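Local coordinates for protein malate synthase (Haloferax volcanii, PDB 3OYZ) that catalyses the magnesium-dependent Claisen condensation of acetyl-CoA with glyoxylate and the hydrolysis of the resulting malyl-CoA to malate in the glyoxylate cycle, at residues D49-D52 against M58-E61; M85-H88 against T94-Q97; A355-G360 against W387-Y392. All blocks are in the same frame, centred on the assembly; numbering follows the deposited sequence.

Interaction 1. Residues D49-D52 against M58-E61; sequences DNED and MRDE
Asn-50 reaches from a barrel loop to the backbone of Arg-59, in the first turn of the helix that follows, and the arginine side chain comes back over the loop to the carbonyl of Glu-51. The side-chain amide makes the firm bond: Asn-50 ND2 gives its hydrogen to Arg-59 O at 3.0 Å, nearly straight at 159°, with the acceptor lying in the amide plane. Asn-50 OD1 accepts from the hydroxyl of Thr-19, so both ends of this buried amide are used, and an alanine here would probably leave the Arg-59 carbonyl and the Thr-19 hydroxyl each short of a partner. The arginine's own donors go to the next residue: Arg-59 NH2 reaches Glu-51 O at 2.9 Å, and NE reaches the same oxygen at 3.4 Å; both bonds are weak. Extended from CG to NE, the arginine passes over the carbonyl oxygen of Asn-50, with CG 3.2 Å from Asn-50 O. The ionic part is a long salt bridge, Asp-52 OD1 to Arg-59 NH2 at 3.6 Å, the two planes only 14° apart. Asp-52 is a magnesium-site residue, its side chain about 4 Å from the ion here. The contact spans the loop between strand 45-49 and helix 59-73 of the TIM barrel, with helix 92-105 against Asn-50 and helix 389-395 against Asp-52.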
loop_
_atom_site.group_PDB
_atom_site.type_symbol
_atom_site.label_atom_id
_atom_site.label_comp_id
_atom_site.label_asym_id
_atom_site.label_seq_id
_atom_site.Cartn_x
_atom_site.Cartn_y
_atom_site.Cartn_z
ATOM N N ASP A 49 -10.640 -27.940 9.050
ATOM C CA ASP A 49 -9.398 -27.711 8.364
ATOM C C ASP A 49 -8.557 -28.907 8.117
ATOM O O ASP A 49 -7.696 -29.170 8.933
ATOM C CB ASP A 49 -8.623 -26.645 9.124
ATOM C CG ASP A 49 -7.431 -26.116 8.373
ATOM O OD1 ASP A 49 -7.247 -26.489 7.207
ATOM O OD2 ASP A 49 -6.634 -25.389 9.004
ATOM N N ASN A 50 -8.688 -29.501 6.928
ATOM C CA ASN A 50 -7.831 -30.577 6.503
ATOM C C ASN A 50 -6.428 -30.222 6.061
ATOM O O ASN A 50 -5.676 -31.118 5.662
ATOM C CB ASN A 50 -8.526 -31.410 5.423
ATOM C CG ASN A 50 -8.274 -32.932 5.627
ATOM O OD1 ASN A 50 -8.318 -33.436 6.764
ATOM N ND2 ASN A 50 -8.012 -33.641 4.552
ATOM N N GLU A 51 -6.086 -28.930 6.115
ATOM C CA GLU A 51 -4.762 -28.499 5.670
ATOM C C GLU A 51 -3.905 -28.227 6.886
ATOM O O GLU A 51 -3.705 -29.189 7.664
ATOM C CB GLU A 51 -4.834 -27.271 4.739
ATOM C CG GLU A 51 -3.501 -27.043 4.023
ATOM C CD GLU A 51 -3.033 -25.591 4.070
ATOM O OE1 GLU A 51 -3.361 -24.875 5.018
ATOM O OE2 GLU A 51 -2.246 -25.143 3.224
ATOM N N ASP A 52 -3.445 -26.985 7.121
ATOM C CA ASP A 52 -2.407 -26.787 8.153
ATOM C C ASP A 52 -2.807 -27.098 9.611
ATOM O O ASP A 52 -1.940 -27.293 10.456
ATOM C CB ASP A 52 -1.548 -25.528 8.014
ATOM C CG ASP A 52 -0.562 -25.646 6.812
ATOM O OD1 ASP A 52 -0.519 -26.697 6.122
ATOM O OD2 ASP A 52 0.281 -24.779 6.536
ATOM N N MET A 58 -2.388 -37.636 8.946
ATOM C CA MET A 58 -3.750 -37.653 9.455
ATOM C C MET A 58 -4.869 -37.153 8.547
ATOM O O MET A 58 -6.036 -37.138 8.961
ATOM C CB MET A 58 -3.847 -36.923 10.796
ATOM C CG MET A 58 -3.023 -37.517 11.938
ATOM S SD MET A 58 -3.852 -39.012 12.580
ATOM C CE MET A 58 -3.811 -40.230 11.248
ATOM N N ARG A 59 -4.548 -36.768 7.310
ATOM C CA ARG A 59 -5.494 -35.998 6.493
ATOM C C ARG A 59 -6.475 -36.881 5.770
ATOM O O ARG A 59 -7.602 -36.479 5.494
ATOM C CB ARG A 59 -4.743 -35.141 5.447
ATOM C CG ARG A 59 -4.150 -33.890 6.119
ATOM C CD ARG A 59 -3.201 -33.124 5.123
ATOM N NE ARG A 59 -2.746 -31.926 5.825
ATOM C CZ ARG A 59 -1.644 -31.244 5.579
ATOM N NH1 ARG A 59 -0.901 -31.571 4.546
ATOM N NH2 ARG A 59 -1.346 -30.189 6.329
ATOM N N ASP A 60 -6.062 -38.106 5.457
ATOM C CA ASP A 60 -7.062 -39.034 4.945
ATOM C C ASP A 60 -8.153 -39.384 5.950
ATOM O O ASP A 60 -9.341 -39.403 5.618
ATOM C CB ASP A 60 -6.358 -40.281 4.418
ATOM C CG ASP A 60 -5.659 -40.003 3.085
ATOM O OD1 ASP A 60 -4.635 -40.651 2.800
ATOM O OD2 ASP A 60 -6.086 -39.089 2.335
ATOM N N GLU A 61 -7.753 -39.543 7.203
ATOM C CA GLU A 61 -8.732 -39.803 8.270
ATOM C C GLU A 61 -9.525 -38.531 8.555
ATOM O O GLU A 61 -10.761 -38.554 8.668
ATOM C CB GLU A 61 -8.031 -40.317 9.529
ATOM C CG GLU A 61 -9.026 -40.600 10.684
ATOM C CD GLU A 61 -8.352 -41.161 11.947
ATOM O OE1 GLU A 61 -7.128 -41.411 11.999
ATOM O OE2 GLU A 61 -9.071 -41.320 12.954
#

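Interaction 2. Residues M85-H88 against T94-Q97; sequences MVWH and TRYQ
Arg-95 lays its methylenes over one face of the Trp-87 indole, a CH-pi contact in which CG stands 3.6 Å from the centroid of the six-membered ring and only 6° off its normal. Its neighbour CD comes to 3.4 Å from Trp-87 CZ2. A bend at chi3 (-67°) then turns the guanidinium off the ring plane, the two 55° apart, and carries NH1 to His-88 O at 3.0 Å, a bond lying in the carbonyl plane. Arginine suits the place because it offers both an apolar stem and a donor. Beside it, Thr-94 points its methyl at the backbone, CG2 being 3.5 Å from Trp-87 N, and Val-86 CG2 touches both Thr-94 O and Gln-97 CG, the latter at 3.8 Å. These contacts fold the loop after strand 80-81 of the TIM barrel back onto helix 92-105, which it leads into. In the next shell, Trp-87 NE1 donates to Asp-129 of helix 127-143, fixing the indole beneath the arginine, while Lys-132 and Ala-133 also touch the ring. Thr-94 OG1 is hydrogen-bonded to Ser-91 OG, which leaves its methyl turned to the loop, and His-88 ND1 accepts from Asp-90 N. Val-86 also meets Arg-59 and Glu-51.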
loop_
_atom_site.group_PDB
_atom_site.type_symbol
_atom_site.label_atom_id
_atom_site.label_comp_id
_atom_site.label_asym_id
_atom_site.label_seq_id
_atom_site.Cartn_x
_atom_site.Cartn_y
_atom_site.Cartn_z
ATOM N N MET A 85 -9.545 -27.614 2.124
ATOM C CA MET A 85 -8.878 -28.721 1.466
ATOM C C MET A 85 -7.392 -28.395 1.269
ATOM O O MET A 85 -6.962 -27.219 1.297
ATOM C CB MET A 85 -9.565 -28.956 0.106
ATOM C CG MET A 85 -11.062 -29.093 0.308
ATOM S SD MET A 85 -11.511 -30.815 0.828
ATOM C CE MET A 85 -11.416 -30.605 2.596
ATOM N N VAL A 86 -6.607 -29.402 0.912
ATOM C CA VAL A 86 -5.215 -29.053 0.589
ATOM C C VAL A 86 -5.134 -28.496 -0.848
ATOM O O VAL A 86 -6.025 -28.786 -1.643
ATOM C CB VAL A 86 -4.210 -30.214 0.745
ATOM C CG1 VAL A 86 -4.139 -30.631 2.224
ATOM C CG2 VAL A 86 -4.617 -31.419 -0.113
ATOM N N TRP A 87 -4.150 -27.651 -1.109
ATOM C CA TRP A 87 -3.907 -27.107 -2.472
ATOM C C TRP A 87 -2.532 -26.477 -2.505
ATOM O O TRP A 87 -1.975 -26.018 -1.502
ATOM C CB TRP A 87 -4.975 -26.053 -2.834
ATOM C CG TRP A 87 -4.899 -25.474 -4.235
ATOM C CD1 TRP A 87 -4.174 -24.357 -4.650
ATOM C CD2 TRP A 87 -5.572 -25.988 -5.398
ATOM N NE1 TRP A 87 -4.390 -24.168 -6.009
ATOM C CE2 TRP A 87 -5.258 -25.119 -6.474
ATOM C CE3 TRP A 87 -6.445 -27.066 -5.611
ATOM C CZ2 TRP A 87 -5.759 -25.315 -7.759
ATOM C CZ3 TRP A 87 -6.965 -27.278 -6.892
ATOM C CH2 TRP A 87 -6.506 -26.462 -7.964
ATOM N N HIS A 88 -1.901 -26.434 -3.674
ATOM C CA HIS A 88 -0.772 -25.525 -3.698
ATOM C C HIS A 88 -0.528 -25.207 -5.180
ATOM O O HIS A 88 -0.472 -26.090 -6.034
ATOM C CB HIS A 88 0.520 -26.132 -3.099
ATOM C CG HIS A 88 1.550 -25.120 -2.718
ATOM N ND1 HIS A 88 2.276 -24.412 -3.664
ATOM C CD2 HIS A 88 2.027 -24.741 -1.499
ATOM C CE1 HIS A 88 3.140 -23.626 -3.039
ATOM N NE2 HIS A 88 3.029 -23.826 -1.737
ATOM N N THR A 94 -0.556 -32.081 -4.772
ATOM C CA THR A 94 -1.409 -31.466 -3.756
ATOM C C THR A 94 -2.729 -30.981 -4.308
ATOM O O THR A 94 -3.770 -31.198 -3.666
ATOM C CB THR A 94 -0.702 -30.345 -3.028
ATOM O OG1 THR A 94 0.604 -30.773 -2.634
ATOM C CG2 THR A 94 -1.450 -29.736 -1.833
ATOM N N ARG A 95 -2.747 -30.384 -5.511
ATOM C CA ARG A 95 -4.023 -29.974 -6.107
ATOM C C ARG A 95 -4.904 -31.204 -6.273
ATOM O O ARG A 95 -6.119 -31.172 -6.109
ATOM C CB ARG A 95 -3.741 -29.367 -7.532
ATOM C CG ARG A 95 -3.037 -27.993 -7.287
ATOM C CD ARG A 95 -3.017 -27.121 -8.567
ATOM N NE ARG A 95 -2.175 -27.665 -9.625
ATOM C CZ ARG A 95 -0.886 -27.404 -9.841
ATOM N NH1 ARG A 95 -0.160 -26.689 -8.973
ATOM N NH2 ARG A 95 -0.315 -27.892 -10.946
ATOM N N TYR A 96 -4.314 -32.262 -6.813
ATOM C CA TYR A 96 -5.107 -33.469 -7.112
ATOM C C TYR A 96 -5.677 -34.064 -5.811
ATOM O O TYR A 96 -6.828 -34.414 -5.757
ATOM C CB TYR A 96 -4.256 -34.489 -7.898
ATOM C CG TYR A 96 -5.013 -35.732 -8.334
ATOM C CD1 TYR A 96 -6.267 -35.641 -8.928
ATOM C CD2 TYR A 96 -4.485 -37.004 -8.142
ATOM C CE1 TYR A 96 -6.981 -36.736 -9.363
ATOM C CE2 TYR A 96 -5.236 -38.144 -8.525
ATOM C CZ TYR A 96 -6.453 -37.999 -9.162
ATOM O OH TYR A 96 -7.271 -39.045 -9.583
ATOM N N GLN A 97 -4.874 -34.105 -4.766
ATOM C CA GLN A 97 -5.316 -34.591 -3.452
ATOM C C GLN A 97 -6.498 -33.768 -2.935
ATOM O O GLN A 97 -7.515 -34.342 -2.503
ATOM C CB GLN A 97 -4.086 -34.637 -2.553
ATOM C CG GLN A 97 -4.457 -35.084 -1.105
ATOM C CD GLN A 97 -4.899 -36.549 -1.069
ATOM O OE1 GLN A 97 -4.038 -37.394 -0.832
ATOM N NE2 GLN A 97 -6.181 -36.862 -1.366
#

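Interaction 3. Residues A355-G360 against W387-Y392; sequences AAKEAG and WDEATY. With ACO (acetyl coenzyme *a), chain B.
Lys-357 and Glu-389 are the one pair through which segments 355-360 and 387-392 meet, with backbones no nearer than 8.0 Å between their CA atoms; Tyr-392 and Phe-353 add packing between the two helices. Lys-357 NZ bonds Glu-389 OE1 at 3.0 Å in a salt bridge, approaching 50° above the carboxylate plane. Both chains leave the backbone with CG anti to N and then bend, the lysine at chi3 (95°) and the glutamate at chi2 (64°), which brings their ends together. Long, flexible side chains suit such a gap. Glu-389 OE2 accepts from Gln-393, so both carboxylate oxygens are engaged. Helix 343-358 ends in a Schellman motif: Gly-360, with positive phi, takes the conformation in which a side chain would jam against the preceding carbonyl. The start of helix 389-395 is closed by a capping box. Asp-388 N donates to Thr-391 OG1 at 2.9 Å, and Asp-388 OD1 accepts weakly from Ala-390 N. This helps to hold Asp-388, the predicted proton acceptor, at the N-cap, where its OD2 lies 3.2 Å from C3P and 3.3 Å from the acetyl carbon C of acetyl-CoA. The chemistry thus divides between adjacent residues: Glu-389 ties its helix to the neighbour by charge, while Asp-388 faces the thioester, consistent with abstraction of an acetyl proton.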
loop_
_atom_site.group_PDB
_atom_site.type_symbol
_atom_site.label_atom_id
_atom_site.label_comp_id
_atom_site.label_asym_id
_atom_site.label_seq_id
_atom_site.Cartn_x
_atom_site.Cartn_y
_atom_site.Cartn_z
ATOM N N ALA A 355 8.837 -32.483 15.734
ATOM C CA ALA A 355 8.454 -33.598 16.610
ATOM C C ALA A 355 6.941 -33.679 16.901
ATOM O O ALA A 355 6.343 -34.757 16.783
ATOM C CB ALA A 355 9.276 -33.554 17.910
ATOM N N ALA A 356 6.306 -32.565 17.268
ATOM C CA ALA A 356 4.852 -32.537 17.482
ATOM C C ALA A 356 4.041 -32.985 16.256
ATOM O O ALA A 356 3.126 -33.816 16.370
ATOM C CB ALA A 356 4.389 -31.162 17.992
ATOM N N LYS A 357 4.393 -32.445 15.085
ATOM C CA LYS A 357 3.740 -32.785 13.808
ATOM C C LYS A 357 3.931 -34.270 13.470
ATOM O O LYS A 357 2.974 -34.952 13.100
ATOM C CB LYS A 357 4.228 -31.864 12.665
ATOM C CG LYS A 357 3.847 -32.275 11.240
ATOM C CD LYS A 357 4.544 -31.434 10.183
ATOM C CE LYS A 357 5.827 -32.069 9.634
ATOM N NZ LYS A 357 6.318 -31.324 8.428
ATOM N N GLU A 358 5.165 -34.755 13.605
ATOM C CA GLU A 358 5.492 -36.155 13.353
ATOM C C GLU A 358 4.702 -37.113 14.255
ATOM O O GLU A 358 4.260 -38.172 13.797
ATOM C CB GLU A 358 7.002 -36.386 13.424
ATOM C CG GLU A 358 7.718 -35.980 12.127
ATOM C CD GLU A 358 9.220 -36.239 12.146
ATOM O OE1 GLU A 358 9.620 -37.357 12.537
ATOM O OE2 GLU A 358 9.992 -35.323 11.767
ATOM N N ALA A 359 4.457 -36.700 15.498
ATOM C CA ALA A 359 3.521 -37.385 16.394
ATOM C C ALA A 359 2.009 -37.251 16.118
ATOM O O ALA A 359 1.218 -37.650 16.972
ATOM C CB ALA A 359 3.822 -36.989 17.840
ATOM N N GLY A 360 1.573 -36.698 14.981
ATOM C CA GLY A 360 0.144 -36.568 14.652
ATOM C C GLY A 360 -0.571 -35.307 15.115
ATOM O O GLY A 360 -1.803 -35.235 15.099
ATOM N N TRP A 387 1.498 -22.610 16.867
ATOM C CA TRP A 387 2.421 -23.093 15.845
ATOM C C TRP A 387 1.785 -24.179 14.974
ATOM O O TRP A 387 1.093 -25.101 15.468
ATOM C CB TRP A 387 3.727 -23.681 16.391
ATOM C CG TRP A 387 4.747 -22.631 16.716
ATOM C CD1 TRP A 387 4.600 -21.649 17.633
ATOM C CD2 TRP A 387 6.073 -22.493 16.185
ATOM N NE1 TRP A 387 5.745 -20.885 17.701
ATOM C CE2 TRP A 387 6.644 -21.359 16.787
ATOM C CE3 TRP A 387 6.806 -23.162 15.197
ATOM C CZ2 TRP A 387 7.931 -20.909 16.473
ATOM C CZ3 TRP A 387 8.083 -22.721 14.905
ATOM C CH2 TRP A 387 8.628 -21.604 15.532
ATOM N N ASP A 388 2.023 -24.018 13.669
ATOM C CA ASP A 388 1.811 -25.055 12.684
ATOM C C ASP A 388 2.879 -24.977 11.593
ATOM O O ASP A 388 3.858 -24.236 11.751
ATOM C CB ASP A 388 0.358 -25.090 12.210
ATOM C CG ASP A 388 -0.087 -23.837 11.463
ATOM O OD1 ASP A 388 0.734 -23.061 10.920
ATOM O OD2 ASP A 388 -1.325 -23.684 11.351
ATOM N N GLU A 389 2.707 -25.785 10.545
ATOM C CA GLU A 389 3.698 -26.001 9.488
ATOM C C GLU A 389 4.074 -24.650 8.852
ATOM O O GLU A 389 5.244 -24.406 8.598
ATOM C CB GLU A 389 3.138 -26.969 8.434
ATOM C CG GLU A 389 4.012 -27.186 7.203
ATOM C CD GLU A 389 5.355 -27.847 7.504
ATOM O OE1 GLU A 389 5.566 -28.379 8.608
ATOM O OE2 GLU A 389 6.231 -27.859 6.629
ATOM N N ALA A 390 3.085 -23.777 8.703
ATOM C CA ALA A 390 3.331 -22.413 8.184
ATOM C C ALA A 390 4.289 -21.659 9.117
ATOM O O ALA A 390 5.203 -20.965 8.689
ATOM C CB ALA A 390 2.007 -21.668 8.043
ATOM N N THR A 391 4.042 -21.757 10.418
ATOM C CA THR A 391 4.857 -21.055 11.382
ATOM C C THR A 391 6.297 -21.559 11.291
ATOM O O THR A 391 7.279 -20.798 11.392
ATOM C CB THR A 391 4.374 -21.335 12.848
ATOM O OG1 THR A 391 2.951 -21.380 12.904
ATOM C CG2 THR A 391 4.897 -20.292 13.819
ATOM N N TYR A 392 6.406 -22.880 11.217
ATOM C CA TYR A 392 7.681 -23.488 11.002
ATOM C C TYR A 392 8.354 -22.929 9.740
ATOM O O TYR A 392 9.526 -22.534 9.760
ATOM C CB TYR A 392 7.393 -24.989 10.844
ATOM C CG TYR A 392 8.601 -25.757 10.447
ATOM C CD1 TYR A 392 9.593 -26.023 11.378
ATOM C CD2 TYR A 392 8.757 -26.241 9.156
ATOM C CE1 TYR A 392 10.711 -26.737 11.040
ATOM C CE2 TYR A 392 9.906 -26.932 8.790
ATOM C CZ TYR A 392 10.872 -27.181 9.749
ATOM O OH TYR A 392 12.009 -27.893 9.453
HETATM N N1A ACO B . -11.704 -26.228 17.261
HETATM C C2A ACO B . -12.451 -26.968 18.103
HETATM N N3A ACO B . -12.204 -26.971 19.425
HETATM C C4A ACO B . -11.193 -26.262 19.992
HETATM C C5A ACO B . -10.360 -25.437 19.091
HETATM C C6A ACO B . -10.644 -25.480 17.644
HETATM N N6A ACO B . -9.822 -24.746 16.847
HETATM N N7A ACO B . -9.432 -24.828 19.841
HETATM C C8A ACO B . -9.631 -25.238 21.116
HETATM N N9A ACO B . -10.699 -26.042 21.214
HETATM C C1B ACO B . -11.182 -26.628 22.506
HETATM C C2B ACO B . -9.959 -26.997 23.335
HETATM O O2B ACO B . -9.523 -28.302 22.957
HETATM C C3B ACO B . -10.468 -26.895 24.759
HETATM O O3B ACO B . -11.213 -28.107 24.910
HETATM P P3B ACO B . -11.564 -28.862 26.332
HETATM O O7A ACO B . -13.018 -28.436 26.467
HETATM O O8A ACO B . -10.541 -28.231 27.254
HETATM O O9A ACO B . -11.319 -30.339 26.120
HETATM C C4B ACO B . -11.417 -25.711 24.673
HETATM O O4B ACO B . -11.905 -25.690 23.324
HETATM C C5B ACO B . -10.698 -24.391 24.926
HETATM O O5B ACO B . -9.412 -24.494 24.311
HETATM P P1A ACO B . -8.240 -23.436 24.592
HETATM O O1A ACO B . -7.681 -23.472 25.979
HETATM O O2A ACO B . -8.842 -22.116 24.209
HETATM O O3A ACO B . -7.005 -23.712 23.611
HETATM P P2A ACO B . -5.999 -24.942 23.823
HETATM O O4A ACO B . -6.999 -26.010 24.127
HETATM O O5A ACO B . -4.803 -24.416 24.589
HETATM O O6A ACO B . -5.342 -25.261 22.370
HETATM C CBP ACO B . -4.631 -24.794 20.062
HETATM C CCP ACO B . -4.725 -24.292 21.508
HETATM C CDP ACO B . -3.812 -26.081 19.984
HETATM C CEP ACO B . -3.881 -23.727 19.274
HETATM C CAP ACO B . -6.004 -25.104 19.452
HETATM O OAP ACO B . -6.800 -23.973 19.776
HETATM C C9P ACO B . -5.997 -25.265 17.946
HETATM O O9P ACO B . -5.496 -26.272 17.435
HETATM N N8P ACO B . -6.526 -24.255 17.235
HETATM C C7P ACO B . -6.566 -24.350 15.781
HETATM C C6P ACO B . -5.195 -24.160 15.115
HETATM C C5P ACO B . -5.490 -24.018 13.633
HETATM O O5P ACO B . -6.653 -24.056 13.236
HETATM N N4P ACO B . -4.432 -23.798 12.854
HETATM C C3P ACO B . -4.494 -23.590 11.418
HETATM C C2P ACO B . -5.158 -22.256 11.064
HETATM S S1P ACO B . -3.744 -21.194 11.064
HETATM C C ACO B . -2.900 -21.373 9.617
HETATM O O ACO B . -3.054 -22.312 8.861
HETATM C CH3 ACO B . -1.876 -20.325 9.307
#

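Interactions 1 and 2 are alike in design: each folds a partly buried loop after a barrel strand onto the first turns of the helix that follows. They touch, as Val-86 CG1 packs on Asn-50 O and on the Arg-59 stem. Their chemistry differs: interaction 1, beside the magnesium site, is mainly polar, whereas interaction 2 rests on indole and methylene packing with one hydrogen bond. Interaction 3 is a surface contact outside the barrel strands, one ion pair between its two segments, on helices 343-358 and 389-395. It meets interaction 1 where Asp-52 packs against Asp-388 and Ala-390 at the active site, but stays about 9 Å from interaction 2 at the nearest atoms.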